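Local coordinates for lysozyme inhibitor LprI-like N-terminal domain-containing protein (Burkholderia thailandensis, PDB 6AR7) that is of unknown function but belongs to the LprI family and may, by its family name, inhibit lysozyme, at residues 28-33 and 50-55; 54-59 and 116-121; 169-174 and 215-220; 184-189 and 211-216; 65-70 and 126-131. All blocks are in the same frame, centred on the assembly; numbering follows the deposited sequence.

Interaction 1: residues 28-33 and 50-55; sequences VAMRQC and DEARQQ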
# COMPACT_ATOMS: atom_id res chain seq x y z
N VAL A 28 -18.92 3.01 1.40
CA VAL A 28 -20.26 3.37 1.87
C VAL A 28 -20.72 2.39 2.95
O VAL A 28 -21.26 2.80 3.99
CB VAL A 28 -21.25 3.42 0.68
CG1 VAL A 28 -22.71 3.58 1.16
CG2 VAL A 28 -20.88 4.56 -0.28
N ALA A 29 -20.50 1.10 2.72
CA ALA A 29 -20.93 0.08 3.69
C ALA A 29 -20.15 0.19 5.00
O ALA A 29 -20.73 0.04 6.08
CB ALA A 29 -20.76 -1.31 3.07
N MSE A 30 -18.85 0.44 4.93
CA MSE A 30 -18.08 0.59 6.16
C MSE A 30 -18.61 1.75 7.01
O MSE A 30 -18.73 1.64 8.23
CB MSE A 30 -16.61 0.82 5.86
CG MSE A 30 -15.75 0.82 7.10
SE MSE A 30 -13.92 1.29 6.61
CE MSE A 30 -14.09 3.23 6.64
N ARG A 31 -18.94 2.85 6.33
CA ARG A 31 -19.53 4.02 6.98
C ARG A 31 -20.82 3.64 7.70
O ARG A 31 -21.02 4.00 8.87
CB ARG A 31 -19.78 5.08 5.91
CG ARG A 31 -19.77 6.50 6.37
CD ARG A 31 -19.66 7.44 5.17
NE ARG A 31 -18.31 7.40 4.57
CZ ARG A 31 -17.97 7.99 3.42
NH1 ARG A 31 -18.87 8.68 2.73
NH2 ARG A 31 -16.73 7.89 2.97
N GLN A 32 -21.72 2.94 7.01
CA GLN A 32 -22.93 2.46 7.65
C GLN A 32 -22.60 1.48 8.78
O GLN A 32 -23.21 1.52 9.84
CB GLN A 32 -23.83 1.81 6.60
CG GLN A 32 -24.32 2.79 5.58
CD GLN A 32 -24.93 2.14 4.37
OE1 GLN A 32 -24.53 1.05 3.97
NE2 GLN A 32 -25.90 2.80 3.78
N CYS A 33 -21.60 0.62 8.57
CA CYS A 33 -21.23 -0.34 9.61
C CYS A 33 -20.75 0.38 10.87
O CYS A 33 -21.19 0.05 11.98
CB CYS A 33 -20.15 -1.28 9.07
SG CYS A 33 -19.59 -2.58 10.19
N ASP A 50 -11.96 -4.19 9.50
CA ASP A 50 -11.44 -5.46 9.02
C ASP A 50 -12.35 -6.06 7.94
O ASP A 50 -11.86 -6.65 6.97
CB ASP A 50 -11.27 -6.44 10.19
CG ASP A 50 -10.08 -6.08 11.10
OD1 ASP A 50 -9.17 -5.34 10.66
OD2 ASP A 50 -10.05 -6.54 12.26
N GLU A 51 -13.67 -5.90 8.07
CA GLU A 51 -14.57 -6.39 7.03
C GLU A 51 -14.38 -5.61 5.73
O GLU A 51 -14.40 -6.19 4.64
CB GLU A 51 -16.02 -6.29 7.52
CG GLU A 51 -16.42 -7.41 8.49
CD GLU A 51 -17.63 -7.07 9.34
OE1 GLU A 51 -18.17 -5.95 9.19
OE2 GLU A 51 -18.04 -7.92 10.16
N ALA A 52 -14.18 -4.29 5.83
CA ALA A 52 -13.90 -3.48 4.65
C ALA A 52 -12.60 -3.92 3.99
O ALA A 52 -12.51 -4.02 2.76
CB ALA A 52 -13.84 -2.00 5.05
N ARG A 53 -11.58 -4.21 4.80
CA ARG A 53 -10.30 -4.63 4.25
C ARG A 53 -10.43 -5.93 3.49
O ARG A 53 -9.85 -6.09 2.41
CB ARG A 53 -9.26 -4.75 5.37
CG ARG A 53 -7.87 -4.98 4.81
CD ARG A 53 -6.95 -5.67 5.79
NE ARG A 53 -7.40 -7.03 6.03
CZ ARG A 53 -7.76 -7.49 7.21
NH1 ARG A 53 -7.69 -6.69 8.28
NH2 ARG A 53 -8.17 -8.75 7.34
N GLN A 54 -11.18 -6.89 4.04
CA GLN A 54 -11.38 -8.15 3.33
C GLN A 54 -12.12 -7.93 2.01
O GLN A 54 -11.81 -8.57 1.01
CB GLN A 54 -12.18 -9.11 4.21
CG GLN A 54 -11.43 -9.68 5.41
CD GLN A 54 -12.36 -10.41 6.37
OE1 GLN A 54 -13.07 -11.33 5.98
NE2 GLN A 54 -12.34 -10.00 7.64
N GLN A 55 -13.11 -7.03 2.00
CA GLN A 55 -13.82 -6.74 0.76
C GLN A 55 -12.90 -6.08 -0.25
O GLN A 55 -12.90 -6.46 -1.43
CB GLN A 55 -15.05 -5.89 1.06
CG GLN A 55 -16.13 -6.71 1.81
CD GLN A 55 -17.20 -5.86 2.43
OE1 GLN A 55 -17.57 -4.83 1.89
NE2 GLN A 55 -17.72 -6.30 3.56
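Met30, a selenomethionine, lays its chain against the methyl group of Ala52, and this is the closest approach between segments 28-33 and 50-55: SE lies 3.6 Å from Ala52 CB. CG stands anti to the backbone N (chi1 -173°) and the next bond is also extended, which brings SE up against the methyl; the chain then bends at chi3, 84°. CB and CG of Met30 each lie 4.0 Å from Ala52 CB, so the methyl faces the flank of the chain along most of its length. The small residue lets the backbones draw close, with the CA atoms of Met30 and Ala52 6.0 Å apart. Beyond Ala52, the Met30 side chain also touches Leu118 of helix 107-136.

A turn beyond Met30, Cys33 faces Glu51, the residue before Ala52, and both start out toward the facing helix. Cys33 SG comes to 3.8 Å from Glu51 OE1, a van der Waals approach. That sulfur is already bonded to Cys48 SG, while the Glu51 carboxylate is engaged by Arg39 through a salt bridge at OE2.

No hydrogen bond crosses between 28-33 and 50-55. Apolar packing and the Cys33-Cys48 disulfide therefore hold this short helix against the long one, the covalent link limiting how far they can part, with the charged Glu51 neutralised, probably, by Arg39 beside the disulfide.

Interaction 2: residues 54-59 and 116-121; sequences QQWQGE and MRLQPV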
# COMPACT_ATOMS: atom_id res chain seq x y z
N GLN A 54 -11.18 -6.89 4.04
CA GLN A 54 -11.38 -8.15 3.33
C GLN A 54 -12.12 -7.93 2.01
O GLN A 54 -11.81 -8.57 1.01
CB GLN A 54 -12.18 -9.11 4.21
CG GLN A 54 -11.43 -9.68 5.41
CD GLN A 54 -12.36 -10.41 6.37
OE1 GLN A 54 -13.07 -11.33 5.98
NE2 GLN A 54 -12.34 -10.00 7.64
N GLN A 55 -13.11 -7.03 2.00
CA GLN A 55 -13.82 -6.74 0.76
C GLN A 55 -12.90 -6.08 -0.25
O GLN A 55 -12.90 -6.46 -1.43
CB GLN A 55 -15.05 -5.89 1.06
CG GLN A 55 -16.13 -6.71 1.81
CD GLN A 55 -17.20 -5.86 2.43
OE1 GLN A 55 -17.57 -4.83 1.89
NE2 GLN A 55 -17.72 -6.30 3.56
N TRP A 56 -12.06 -5.14 0.20
CA TRP A 56 -11.07 -4.56 -0.71
C TRP A 56 -10.10 -5.61 -1.24
O TRP A 56 -9.66 -5.52 -2.38
CB TRP A 56 -10.30 -3.43 -0.03
CG TRP A 56 -11.07 -2.18 -0.04
CD1 TRP A 56 -11.60 -1.53 1.04
CD2 TRP A 56 -11.48 -1.43 -1.20
NE1 TRP A 56 -12.29 -0.41 0.63
CE2 TRP A 56 -12.23 -0.33 -0.74
CE3 TRP A 56 -11.26 -1.57 -2.57
CZ2 TRP A 56 -12.75 0.63 -1.59
CZ3 TRP A 56 -11.79 -0.62 -3.42
CH2 TRP A 56 -12.53 0.46 -2.93
N GLN A 57 -9.75 -6.60 -0.42
CA GLN A 57 -8.87 -7.65 -0.92
C GLN A 57 -9.56 -8.45 -2.02
O GLN A 57 -8.92 -8.87 -3.00
CB GLN A 57 -8.42 -8.54 0.23
CG GLN A 57 -7.51 -9.71 -0.20
CD GLN A 57 -6.24 -9.24 -0.89
OE1 GLN A 57 -5.49 -8.43 -0.34
NE2 GLN A 57 -5.99 -9.75 -2.09
N GLY A 58 -10.86 -8.65 -1.91
CA GLY A 58 -11.58 -9.27 -3.02
C GLY A 58 -11.52 -8.42 -4.28
O GLY A 58 -11.45 -8.96 -5.39
N GLU A 59 -11.54 -7.10 -4.13
CA GLU A 59 -11.46 -6.25 -5.31
C GLU A 59 -10.06 -6.25 -5.90
O GLU A 59 -9.89 -6.12 -7.12
CB GLU A 59 -11.92 -4.83 -4.98
CG GLU A 59 -13.41 -4.78 -4.66
CD GLU A 59 -14.25 -5.38 -5.78
OE1 GLU A 59 -14.22 -4.83 -6.90
OE2 GLU A 59 -14.92 -6.42 -5.54
N MSE A 116 -3.95 1.15 9.28
CA MSE A 116 -2.70 0.75 8.62
C MSE A 116 -2.87 -0.48 7.74
O MSE A 116 -2.25 -0.60 6.69
CB MSE A 116 -1.60 0.43 9.64
CG MSE A 116 -0.93 1.60 10.31
SE MSE A 116 0.98 1.45 9.96
CE MSE A 116 0.81 1.92 8.09
N ARG A 117 -3.67 -1.43 8.22
CA ARG A 117 -3.90 -2.67 7.50
C ARG A 117 -4.89 -2.49 6.36
O ARG A 117 -4.79 -3.16 5.33
CB ARG A 117 -4.42 -3.77 8.43
CG ARG A 117 -3.59 -4.05 9.68
CD ARG A 117 -4.05 -5.34 10.38
NE ARG A 117 -5.46 -5.33 10.83
CZ ARG A 117 -5.86 -4.94 12.04
NH1 ARG A 117 -4.97 -4.51 12.93
NH2 ARG A 117 -7.15 -4.97 12.37
N LEU A 118 -5.86 -1.59 6.54
CA LEU A 118 -6.92 -1.38 5.56
C LEU A 118 -6.44 -0.61 4.33
O LEU A 118 -6.64 -1.06 3.19
CB LEU A 118 -8.08 -0.63 6.23
CG LEU A 118 -9.15 0.05 5.37
CD1 LEU A 118 -9.88 -1.02 4.51
CD2 LEU A 118 -10.16 0.81 6.27
N GLN A 119 -5.83 0.56 4.53
CA GLN A 119 -5.59 1.48 3.41
C GLN A 119 -4.71 0.90 2.29
O GLN A 119 -4.97 1.24 1.12
CB GLN A 119 -4.99 2.79 3.93
CG GLN A 119 -5.88 3.56 4.91
CD GLN A 119 -7.30 3.77 4.38
OE1 GLN A 119 -7.51 3.94 3.18
NE2 GLN A 119 -8.28 3.79 5.29
N PRO A 120 -3.66 0.12 2.55
CA PRO A 120 -2.85 -0.38 1.42
C PRO A 120 -3.60 -1.36 0.55
O PRO A 120 -3.28 -1.48 -0.64
CB PRO A 120 -1.65 -1.06 2.10
CG PRO A 120 -1.61 -0.51 3.48
CD PRO A 120 -3.02 -0.16 3.85
N VAL A 121 -4.55 -2.11 1.12
CA VAL A 121 -5.34 -3.04 0.32
C VAL A 121 -6.27 -2.25 -0.58
O VAL A 121 -6.33 -2.49 -1.78
CB VAL A 121 -6.10 -4.01 1.24
CG1 VAL A 121 -6.87 -5.07 0.42
CG2 VAL A 121 -5.13 -4.68 2.18
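Segments 54-59 of helix 42-70 and 116-121 of helix 107-136 run nearly parallel, 21° between their directions and 9.0 Å between axes at closest approach, with Gln57 and Val121 nearest at 5.9 Å between CA atoms. Val121 drives its CG1 branch into the backbone of the other helix, reaching 3.4 Å from Gln57 N and 3.7 Å from Trp56 C. This branch is anti to the backbone N (chi1 -176°), which points it at the facing backbone. Gln57 crosses Val121 at about a right angle and, bent at chi2, brings OE1 to 3.7 Å from the same methyl. One turn earlier, Leu118 CD1 meets the indole of Trp56 obliquely, 3.9 Å from Trp56 CD1.

The Trp56 NE1 hydrogen bonds to Asp27 OD1, which helps fix the rotation of the ring, while Gln57 also touches Trp86 of helix 73-101. With no hydrogen bond between the two segments, cohesion comes from dispersion and burial of apolar surface; the indole's one polar group is satisfied by Asp27, so it can sit buried.

Interaction 3: residues 169-174 and 215-220; sequences EKLRAR and ATLKRF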
# COMPACT_ATOMS: atom_id res chain seq x y z
N GLU A 169 15.39 6.19 8.44
CA GLU A 169 16.49 6.21 9.40
C GLU A 169 16.02 6.62 10.79
O GLU A 169 16.45 6.04 11.79
CB GLU A 169 17.60 7.13 8.90
CG GLU A 169 18.33 6.52 7.70
CD GLU A 169 19.00 5.20 8.04
OE1 GLU A 169 19.40 5.01 9.21
OE2 GLU A 169 19.11 4.34 7.14
N LYS A 170 15.13 7.62 10.88
CA LYS A 170 14.56 7.99 12.17
C LYS A 170 13.81 6.81 12.80
O LYS A 170 13.94 6.58 14.01
CB LYS A 170 13.64 9.20 11.99
CG LYS A 170 13.01 9.73 13.27
CD LYS A 170 12.18 10.98 13.01
CE LYS A 170 11.07 11.17 14.05
NZ LYS A 170 9.89 11.92 13.53
N LEU A 171 13.03 6.07 12.01
CA LEU A 171 12.32 4.90 12.54
C LEU A 171 13.30 3.82 12.99
O LEU A 171 13.18 3.28 14.09
CB LEU A 171 11.36 4.33 11.49
CG LEU A 171 10.71 2.97 11.81
CD1 LEU A 171 9.86 3.00 13.08
CD2 LEU A 171 9.87 2.52 10.61
N ARG A 172 14.27 3.51 12.13
CA ARG A 172 15.21 2.45 12.47
C ARG A 172 15.91 2.74 13.79
O ARG A 172 16.12 1.82 14.60
CB ARG A 172 16.25 2.28 11.36
CG ARG A 172 17.34 1.30 11.73
CD ARG A 172 17.91 0.57 10.53
NE ARG A 172 19.04 1.28 9.94
CZ ARG A 172 19.63 0.90 8.80
NH1 ARG A 172 20.66 1.60 8.32
NH2 ARG A 172 19.17 -0.16 8.13
N ALA A 173 16.26 4.00 14.03
CA ALA A 173 16.96 4.35 15.27
C ALA A 173 16.04 4.27 16.49
O ALA A 173 16.52 4.02 17.60
CB ALA A 173 17.58 5.74 15.16
N ARG A 174 14.74 4.52 16.32
CA ARG A 174 13.83 4.52 17.47
C ARG A 174 13.28 3.15 17.80
O ARG A 174 12.62 2.99 18.84
CB ARG A 174 12.68 5.50 17.22
CG ARG A 174 13.04 6.95 17.47
CD ARG A 174 11.92 7.88 17.08
NE ARG A 174 12.31 9.28 17.16
CZ ARG A 174 11.48 10.27 17.47
NH1 ARG A 174 10.20 10.01 17.71
NH2 ARG A 174 11.92 11.52 17.52
N ALA A 215 4.66 8.44 4.29
CA ALA A 215 3.66 8.64 5.34
C ALA A 215 3.60 7.46 6.30
O ALA A 215 3.47 7.65 7.52
CB ALA A 215 2.29 8.89 4.70
N THR A 216 3.70 6.24 5.79
CA THR A 216 3.74 5.07 6.67
C THR A 216 4.95 5.12 7.60
O THR A 216 4.80 4.98 8.82
CB THR A 216 3.76 3.78 5.84
OG1 THR A 216 2.58 3.68 5.03
CG2 THR A 216 3.86 2.58 6.75
N LEU A 217 6.14 5.35 7.05
CA LEU A 217 7.35 5.36 7.87
C LEU A 217 7.31 6.50 8.88
O LEU A 217 7.80 6.36 10.01
CB LEU A 217 8.59 5.48 6.98
CG LEU A 217 8.86 4.33 6.00
CD1 LEU A 217 10.11 4.61 5.22
CD2 LEU A 217 8.95 2.97 6.70
N LYS A 218 6.75 7.64 8.49
CA LYS A 218 6.66 8.77 9.41
C LYS A 218 5.76 8.43 10.59
O LYS A 218 6.09 8.72 11.75
CB LYS A 218 6.15 10.01 8.67
CG LYS A 218 5.92 11.23 9.54
CD LYS A 218 5.38 12.39 8.72
CE LYS A 218 5.29 13.66 9.55
NZ LYS A 218 3.93 14.27 9.51
N ARG A 219 4.61 7.83 10.31
CA ARG A 219 3.72 7.44 11.39
C ARG A 219 4.38 6.42 12.29
O ARG A 219 4.28 6.51 13.52
CB ARG A 219 2.41 6.88 10.82
CG ARG A 219 1.48 6.38 11.90
CD ARG A 219 0.07 6.06 11.34
NE ARG A 219 -0.46 7.20 10.60
CZ ARG A 219 -1.01 8.27 11.16
NH1 ARG A 219 -1.10 8.36 12.48
NH2 ARG A 219 -1.45 9.27 10.39
N PHE A 220 5.08 5.44 11.70
CA PHE A 220 5.81 4.47 12.51
C PHE A 220 6.79 5.18 13.43
O PHE A 220 6.91 4.84 14.61
CB PHE A 220 6.57 3.50 11.62
CG PHE A 220 5.74 2.42 11.04
CD1 PHE A 220 4.56 2.03 11.64
CD2 PHE A 220 6.13 1.79 9.87
CE1 PHE A 220 3.82 1.03 11.11
CE2 PHE A 220 5.38 0.78 9.32
CZ PHE A 220 4.22 0.40 9.94
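Apolar contacts carry the whole of this meeting, and Leu171 is its centre. Both of its methyls reach Phe220: CD1 and CD2 of Leu171 each lie 3.6 Å from Phe220 CB, so the isopropyl fork straddles that carbon. Leu171 CD2 also approaches the ring at CD2 of Phe220, 3.9 Å away and obliquely. With CG anti to the backbone N at chi1 171°, the leucine fork is held out toward helix 203-223. Phe220 starts out toward Leu171, but its ring then swings off the contact to lie against Leu96 and Val100 of helix 73-101. One turn back, Leu217 adds a methyl-to-methyl touch, its CD2 4.0 Å from Leu171 CD2.

Polar interactions are peripheral. No hydrogen bond joins 169-174 to 215-220; just beyond the second segment, Ser221 has weak hydrogen bonds with both basic residues, its O with Arg174 NH1 and its OG with Lys170 NZ. The Lys170 CE lies over one face of the Arg174 guanidinium.

Leu183 of helix 180-197 packs on Leu171 as well, so the leucine sits where three helices of the second half of the chain converge. This is the apolar core of an all-helical bundle, within the second LprI-like range.

Interaction 4: residues 184-189 and 211-216; sequences VAAQRE and GARVAT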
# COMPACT_ATOMS: atom_id res chain seq x y z
N VAL A 184 14.13 -3.62 7.95
CA VAL A 184 15.02 -3.83 6.80
C VAL A 184 14.35 -4.73 5.77
O VAL A 184 14.31 -4.42 4.58
CB VAL A 184 16.37 -4.42 7.26
CG1 VAL A 184 17.25 -4.73 6.06
CG2 VAL A 184 17.08 -3.47 8.22
N ALA A 185 13.79 -5.85 6.23
CA ALA A 185 13.19 -6.81 5.31
C ALA A 185 11.94 -6.23 4.63
O ALA A 185 11.76 -6.36 3.41
CB ALA A 185 12.87 -8.10 6.05
N ALA A 186 11.06 -5.58 5.41
CA ALA A 186 9.85 -5.02 4.81
C ALA A 186 10.18 -3.94 3.79
O ALA A 186 9.59 -3.90 2.70
CB ALA A 186 8.93 -4.45 5.89
N GLN A 187 11.14 -3.07 4.12
CA GLN A 187 11.47 -1.96 3.23
C GLN A 187 12.11 -2.46 1.95
O GLN A 187 11.86 -1.92 0.87
CB GLN A 187 12.41 -1.00 3.94
CG GLN A 187 12.73 0.22 3.10
CD GLN A 187 11.51 1.08 2.85
OE1 GLN A 187 10.49 0.94 3.52
NE2 GLN A 187 11.61 1.97 1.89
N ARG A 188 12.97 -3.48 2.05
CA ARG A 188 13.58 -4.05 0.85
C ARG A 188 12.52 -4.60 -0.09
O ARG A 188 12.59 -4.41 -1.30
CB ARG A 188 14.59 -5.12 1.25
CG ARG A 188 15.20 -5.88 0.10
CD ARG A 188 16.28 -6.84 0.60
NE ARG A 188 15.77 -7.82 1.56
CZ ARG A 188 16.26 -8.00 2.78
NH1 ARG A 188 17.30 -7.28 3.19
NH2 ARG A 188 15.73 -8.91 3.59
N GLU A 189 11.50 -5.28 0.45
CA GLU A 189 10.51 -5.81 -0.46
C GLU A 189 9.57 -4.72 -0.96
O GLU A 189 9.09 -4.80 -2.09
CB GLU A 189 9.76 -6.98 0.17
CG GLU A 189 10.59 -8.25 0.04
CD GLU A 189 10.20 -9.30 1.02
OE1 GLU A 189 10.46 -10.50 0.76
OE2 GLU A 189 9.62 -8.92 2.06
N GLY A 211 5.54 8.68 -1.87
CA GLY A 211 4.94 9.53 -0.85
C GLY A 211 4.08 8.75 0.13
O GLY A 211 4.05 9.06 1.32
N ALA A 212 3.39 7.71 -0.37
CA ALA A 212 2.61 6.85 0.52
C ALA A 212 3.51 6.10 1.49
O ALA A 212 3.19 5.99 2.68
CB ALA A 212 1.77 5.86 -0.29
N ARG A 213 4.65 5.60 1.01
CA ARG A 213 5.59 4.94 1.91
C ARG A 213 6.19 5.94 2.90
O ARG A 213 6.39 5.60 4.08
CB ARG A 213 6.67 4.23 1.11
CG ARG A 213 7.60 3.35 1.96
CD ARG A 213 6.83 2.30 2.75
NE ARG A 213 7.72 1.34 3.41
CZ ARG A 213 7.31 0.42 4.29
NH1 ARG A 213 6.03 0.35 4.61
NH2 ARG A 213 8.18 -0.42 4.85
N VAL A 214 6.45 7.18 2.47
CA VAL A 214 6.92 8.21 3.40
C VAL A 214 5.96 8.34 4.59
O VAL A 214 6.37 8.38 5.76
CB VAL A 214 7.09 9.57 2.69
CG1 VAL A 214 7.34 10.66 3.71
CG2 VAL A 214 8.26 9.56 1.67
N ALA A 215 4.66 8.44 4.29
CA ALA A 215 3.66 8.64 5.34
C ALA A 215 3.60 7.46 6.30
O ALA A 215 3.47 7.65 7.52
CB ALA A 215 2.29 8.89 4.70
N THR A 216 3.70 6.24 5.79
CA THR A 216 3.74 5.07 6.67
C THR A 216 4.95 5.12 7.60
O THR A 216 4.80 4.98 8.82
CB THR A 216 3.76 3.78 5.84
OG1 THR A 216 2.58 3.68 5.03
CG2 THR A 216 3.86 2.58 6.75
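Arg213 and Gln187 bury the most surface here and meet through polar ends. The guanidinium approaches side-on and gives two hydrogen bonds to one oxygen: Arg213 NE to Gln187 OE1 at 2.8 Å and Arg213 NH2 to the same OE1 at 3.0 Å. The first is the straighter, 152° at the hydrogen against 138° for the second. OE1 lies in the guanidinium plane, and amide and guanidinium are nearly coplanar, 12° apart, while the two side chains run antiparallel alongside each other. Both chains leave with CG anti to the backbone N and bend at chi2, which folds the amide round to the arginine. The two bonds converge on one oxygen and help hold the guanidinium nearly level with the amide.

Ala186 is the third partner, its CB 4.2 Å from Arg213 NH2. The backbones stay well apart, with CA atoms of Gln187 and Arg213 9.2 Å from each other, so the long side chains do the bridging.

Arg213 also forms a salt bridge through NH1 to Glu93 of helix 73-101, and its chain touches Trp89 and Leu96 there. A buried arginine thus ties helices 180-197, 203-223 and 73-101 together, a polar crosslink in the interior of a helical bundle.

Interaction 5: residues 65-70 and 126-131; sequences QRLVKT and LALRGA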
# COMPACT_ATOMS: atom_id res chain seq x y z
N GLN A 65 -7.50 -9.98 -11.87
CA GLN A 65 -7.90 -10.98 -12.86
C GLN A 65 -8.36 -10.32 -14.17
O GLN A 65 -7.97 -10.77 -15.25
CB GLN A 65 -8.98 -11.89 -12.29
CG GLN A 65 -8.46 -12.91 -11.29
CD GLN A 65 -7.23 -13.67 -11.80
OE1 GLN A 65 -7.16 -14.05 -12.98
NE2 GLN A 65 -6.27 -13.92 -10.91
N ARG A 66 -9.17 -9.26 -14.09
CA ARG A 66 -9.52 -8.51 -15.30
C ARG A 66 -8.26 -8.04 -16.03
O ARG A 66 -8.16 -8.16 -17.26
CB ARG A 66 -10.38 -7.31 -14.95
CG ARG A 66 -11.86 -7.53 -14.93
CD ARG A 66 -12.50 -6.21 -15.27
NE ARG A 66 -12.25 -5.23 -14.22
CZ ARG A 66 -12.02 -3.94 -14.43
NH1 ARG A 66 -11.98 -3.47 -15.68
NH2 ARG A 66 -11.82 -3.13 -13.41
N LEU A 67 -7.31 -7.49 -15.28
CA LEU A 67 -6.10 -6.94 -15.88
C LEU A 67 -5.33 -8.01 -16.64
O LEU A 67 -4.88 -7.77 -17.77
CB LEU A 67 -5.22 -6.33 -14.78
CG LEU A 67 -4.20 -5.27 -15.18
CD1 LEU A 67 -3.74 -4.53 -13.95
CD2 LEU A 67 -3.01 -5.93 -15.84
N VAL A 68 -5.18 -9.19 -16.05
CA VAL A 68 -4.43 -10.26 -16.69
C VAL A 68 -5.13 -10.70 -17.97
O VAL A 68 -4.47 -11.04 -18.96
CB VAL A 68 -4.23 -11.43 -15.70
CG1 VAL A 68 -3.75 -12.68 -16.43
CG2 VAL A 68 -3.28 -11.04 -14.59
N LYS A 69 -6.47 -10.65 -17.99
CA LYS A 69 -7.20 -11.10 -19.17
C LYS A 69 -7.24 -10.04 -20.26
O LYS A 69 -7.38 -10.39 -21.44
CB LYS A 69 -8.62 -11.53 -18.79
N THR A 70 -7.15 -8.75 -19.92
CA THR A 70 -7.30 -7.71 -20.94
C THR A 70 -6.02 -7.00 -21.34
O THR A 70 -5.99 -6.39 -22.41
CB THR A 70 -8.32 -6.66 -20.49
OG1 THR A 70 -7.81 -5.94 -19.35
CG2 THR A 70 -9.65 -7.32 -20.14
N LEU A 126 -7.45 0.01 -6.13
CA LEU A 126 -7.75 1.14 -7.01
C LEU A 126 -6.73 1.27 -8.14
O LEU A 126 -7.07 1.66 -9.26
CB LEU A 126 -7.79 2.43 -6.19
CG LEU A 126 -8.90 2.52 -5.15
CD1 LEU A 126 -8.69 3.77 -4.29
CD2 LEU A 126 -10.27 2.52 -5.83
N ALA A 127 -5.46 0.98 -7.85
CA ALA A 127 -4.43 1.01 -8.88
C ALA A 127 -4.67 -0.06 -9.93
O ALA A 127 -4.54 0.20 -11.13
CB ALA A 127 -3.05 0.84 -8.24
N LEU A 128 -5.00 -1.28 -9.49
CA LEU A 128 -5.29 -2.35 -10.43
C LEU A 128 -6.51 -2.01 -11.26
O LEU A 128 -6.53 -2.23 -12.48
CB LEU A 128 -5.49 -3.66 -9.66
CG LEU A 128 -4.21 -4.25 -9.07
CD1 LEU A 128 -4.53 -5.29 -8.07
CD2 LEU A 128 -3.39 -4.88 -10.20
N ARG A 129 -7.54 -1.44 -10.62
CA ARG A 129 -8.75 -1.05 -11.33
C ARG A 129 -8.44 -0.01 -12.38
O ARG A 129 -8.93 -0.09 -13.51
CB ARG A 129 -9.78 -0.48 -10.36
CG ARG A 129 -10.53 -1.47 -9.55
CD ARG A 129 -11.47 -0.68 -8.64
NE ARG A 129 -12.34 -1.53 -7.86
CZ ARG A 129 -13.26 -1.05 -7.03
NH1 ARG A 129 -13.40 0.26 -6.90
NH2 ARG A 129 -14.06 -1.88 -6.36
N GLY A 130 -7.66 1.01 -12.02
CA GLY A 130 -7.33 2.05 -12.98
C GLY A 130 -6.62 1.50 -14.21
O GLY A 130 -6.93 1.89 -15.33
N ALA A 131 -5.68 0.59 -14.00
CA ALA A 131 -4.98 -0.01 -15.13
C ALA A 131 -5.93 -0.86 -15.97
O ALA A 131 -5.97 -0.73 -17.19
CB ALA A 131 -3.80 -0.86 -14.65
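The guanidinium of Arg66 stands near Arg129 O, obliquely to the group, with Arg66 NH2 4.2 Å from that oxygen, a distance of proximity and not of bonding. Its chain is bent at chi3, -66°, which turns the group along helix 107-136, where NH1 forms a salt bridge with Asp133. The second guanidinium, that of Arg129, belongs to a chain that starts away from 65-70 and forms salt bridges with Asp24 through NH1 and Glu59 through NH2. The two like charges keep apart, Arg66 NH2 lying 5.8 Å from Arg129 NE, and their acidic partners probably offset any repulsion.

The apolar part of the contact is built on Leu67. Its CD1 reaches 3.7 Å from Ala131 CB and 3.8 Å from Leu128 CD2, one methyl touching two residues a turn apart. Leu67 and Leu128 cross at about a right angle. In Leu67, CG lies anti to the backbone N (chi1 -158°), sending the branch over to the facing helix, and Trp79 of helix 73-101 touches all three of these apolar side chains.

At the end of helix 42-70, Thr70 OG1 donates back to Arg66 O, 3.1 Å away, an oxygen that also accepts from Thr70 N. The axes of the two segments approach to 9.2 Å at 28°, a near-parallel pairing with an apolar core and a charged border, as in helical bundles.

Interactions 1, 2 and 5 follow one another along helix 42-70: the first pairs it with helix 25-34, the other two with helix 107-136. Interactions 1 and 2 share Gln54 and Gln55, with centres about 10 Å apart; interactions 2 and 5, centres about 16 Å apart, are in contact through the two helices they share. Interactions 3 and 4, centres about 9 Å apart, share Ala215 and Thr216 on helix 203-223, later in the chain. Helix 73-101 touches interactions 2 to 5 and so joins the two groups, while interactions 3 and 5, centres about 32 Å apart, sit on opposite sides of the chain's centre. The early and late helices thus pack round helix 73-101 in one all-helical fold.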